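Local structure of lipase (Acinetobacter baumannii, 4OPM) at residues N96-L101 with A126-G131. The protein probably hydrolyses ester bonds of lipids, as a putative triacylglycerol lipase of the alpha/beta hydrolase fold. Numbering follows the deposited sequence.
Sequences NLAEKL and ALLYAG
Ala98 sets its methyl group against the side chain of Leu128, CB lying 3.9 Å from Leu128 CD2 and 4.1 Å from Leu128 CB. The nearest backbone approach is here, 5.8 Å between Ala98 CA and Tyr129 CA, consistent with the methyl-sized side chain of Ala98. The two short segments cross at -60°, with their axes 9.1 Å apart. The Tyr129 ring leans back to helix 94-107 because chi1 (-169°) carries it beside the carbonyl carbon, although the CB itself does not aim there. Leu101 CD2 meets the ring obliquely, 4.3 Å from Tyr129 CD2, and Ala98 O lies 4.1 Å from Tyr129 CD2. No hydrogen bond joins the two segments; Tyr129 OH is instead hydrogen-bonded to Arg102 NH1, one residue beyond Leu101, which ties the ring's polar end to the facing helix. On the far side of helix 94-107, Lys100 NZ is gripped twice, by Glu99 OE1 in a 2.7 Å salt bridge and by an in-plane lone pair of Asn96 OD1. Helix 121-132 follows strand 114-119 through a probable nucleophile elbow. Both helices pack on the central sheet of the alpha/beta hydrolase fold: Leu101 and Ala126 reach strand 46-50, while Ala126, Leu127 and Tyr129 touch strand 137-143.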
loop_
_atom_site.group_PDB
_atom_site.type_symbol
_atom_site.label_atom_id
_atom_site.label_comp_id
_atom_site.label_asym_id
_atom_site.label_seq_id
_atom_site.Cartn_x
_atom_site.Cartn_y
_atom_site.Cartn_z
ATOM N N ASN A 96 -7.353 -11.705 -7.579
ATOM C CA ASN A 96 -8.712 -11.142 -7.500
ATOM C C ASN A 96 -8.675 -9.686 -7.022
ATOM O O ASN A 96 -9.439 -8.864 -7.523
ATOM C CB ASN A 96 -9.652 -11.968 -6.614
ATOM C CG ASN A 96 -11.098 -11.594 -6.833
ATOM O OD1 ASN A 96 -11.542 -11.437 -7.972
ATOM N ND2 ASN A 96 -11.857 -11.365 -5.753
ATOM N N LEU A 97 -7.768 -9.351 -6.098
ATOM C CA LEU A 97 -7.644 -7.964 -5.640
ATOM C C LEU A 97 -7.220 -7.058 -6.811
ATOM O O LEU A 97 -7.815 -6.001 -6.993
ATOM C CB LEU A 97 -6.661 -7.848 -4.448
ATOM C CG LEU A 97 -7.075 -8.582 -3.163
ATOM C CD1 LEU A 97 -5.971 -8.521 -2.119
ATOM C CD2 LEU A 97 -8.383 -8.045 -2.587
ATOM N N ALA A 98 -6.260 -7.510 -7.650
ATOM C CA ALA A 98 -5.793 -6.724 -8.801
ATOM C C ALA A 98 -6.912 -6.541 -9.854
ATOM O O ALA A 98 -7.122 -5.420 -10.343
ATOM C CB ALA A 98 -4.576 -7.382 -9.428
ATOM N N GLU A 99 -7.646 -7.623 -10.167
ATOM C CA GLU A 99 -8.729 -7.569 -11.146
ATOM C C GLU A 99 -9.872 -6.691 -10.609
ATOM O O GLU A 99 -10.404 -5.893 -11.368
ATOM C CB GLU A 99 -9.229 -8.977 -11.505
ATOM C CG GLU A 99 -10.263 -8.982 -12.626
ATOM C CD GLU A 99 -11.715 -8.859 -12.198
ATOM O OE1 GLU A 99 -12.022 -9.177 -11.028
ATOM O OE2 GLU A 99 -12.549 -8.445 -13.035
ATOM N N LYS A 100 -10.245 -6.830 -9.315
ATOM C CA LYS A 100 -11.343 -6.024 -8.755
ATOM C C LYS A 100 -10.916 -4.552 -8.634
ATOM O O LYS A 100 -11.743 -3.660 -8.831
ATOM C CB LYS A 100 -11.853 -6.587 -7.421
ATOM C CG LYS A 100 -12.564 -7.940 -7.559
ATOM C CD LYS A 100 -13.815 -7.873 -8.474
ATOM C CE LYS A 100 -14.568 -9.172 -8.564
ATOM N NZ LYS A 100 -13.787 -10.216 -9.305
ATOM N N LEU A 101 -9.616 -4.289 -8.393
ATOM C CA LEU A 101 -9.115 -2.921 -8.365
ATOM C C LEU A 101 -9.249 -2.314 -9.776
ATOM O O LEU A 101 -9.669 -1.171 -9.891
ATOM C CB LEU A 101 -7.666 -2.872 -7.865
ATOM C CG LEU A 101 -7.034 -1.493 -7.778
ATOM C CD1 LEU A 101 -7.688 -0.638 -6.690
ATOM C CD2 LEU A 101 -5.535 -1.610 -7.545
ATOM N N ALA A 126 0.170 -3.634 -7.274
ATOM C CA ALA A 126 0.573 -2.655 -8.290
ATOM C C ALA A 126 1.352 -3.338 -9.436
ATOM O O ALA A 126 1.084 -3.051 -10.602
ATOM C CB ALA A 126 1.398 -1.535 -7.660
ATOM N N LEU A 127 2.253 -4.284 -9.097
ATOM C CA LEU A 127 3.049 -5.059 -10.060
ATOM C C LEU A 127 2.147 -5.906 -10.964
ATOM O O LEU A 127 2.306 -5.889 -12.187
ATOM C CB LEU A 127 4.073 -5.954 -9.330
ATOM C CG LEU A 127 5.346 -5.229 -8.830
ATOM C CD1 LEU A 127 6.057 -6.031 -7.739
ATOM C CD2 LEU A 127 6.301 -4.923 -9.968
ATOM N N LEU A 128 1.171 -6.612 -10.371
ATOM C CA LEU A 128 0.243 -7.439 -11.145
ATOM C C LEU A 128 -0.611 -6.557 -12.069
ATOM O O LEU A 128 -0.799 -6.890 -13.238
ATOM C CB LEU A 128 -0.631 -8.283 -10.209
ATOM C CG LEU A 128 -1.273 -9.539 -10.797
ATOM C CD1 LEU A 128 -0.226 -10.442 -11.497
ATOM C CD2 LEU A 128 -1.996 -10.316 -9.716
ATOM N N TYR A 129 -1.067 -5.410 -11.557
ATOM C CA TYR A 129 -1.845 -4.443 -12.318
ATOM C C TYR A 129 -1.036 -3.920 -13.522
ATOM O O TYR A 129 -1.550 -3.931 -14.641
ATOM C CB TYR A 129 -2.272 -3.272 -11.406
ATOM C CG TYR A 129 -3.297 -2.357 -12.037
ATOM C CD1 TYR A 129 -2.923 -1.397 -12.974
ATOM C CD2 TYR A 129 -4.634 -2.408 -11.650
ATOM C CE1 TYR A 129 -3.859 -0.529 -13.535
ATOM C CE2 TYR A 129 -5.578 -1.541 -12.198
ATOM C CZ TYR A 129 -5.185 -0.597 -13.136
ATOM O OH TYR A 129 -6.109 0.249 -13.696
ATOM N N ALA A 130 0.239 -3.517 -13.291
ATOM C CA ALA A 130 1.133 -2.985 -14.324
ATOM C C ALA A 130 1.416 -4.006 -15.425
ATOM O O ALA A 130 1.542 -3.625 -16.594
ATOM C CB ALA A 130 2.436 -2.536 -13.708
ATOM N N GLY A 131 1.499 -5.280 -15.042
ATOM C CA GLY A 131 1.736 -6.380 -15.968
ATOM C C GLY A 131 0.509 -6.732 -16.786
ATOM O O GLY A 131 0.623 -6.999 -17.985
#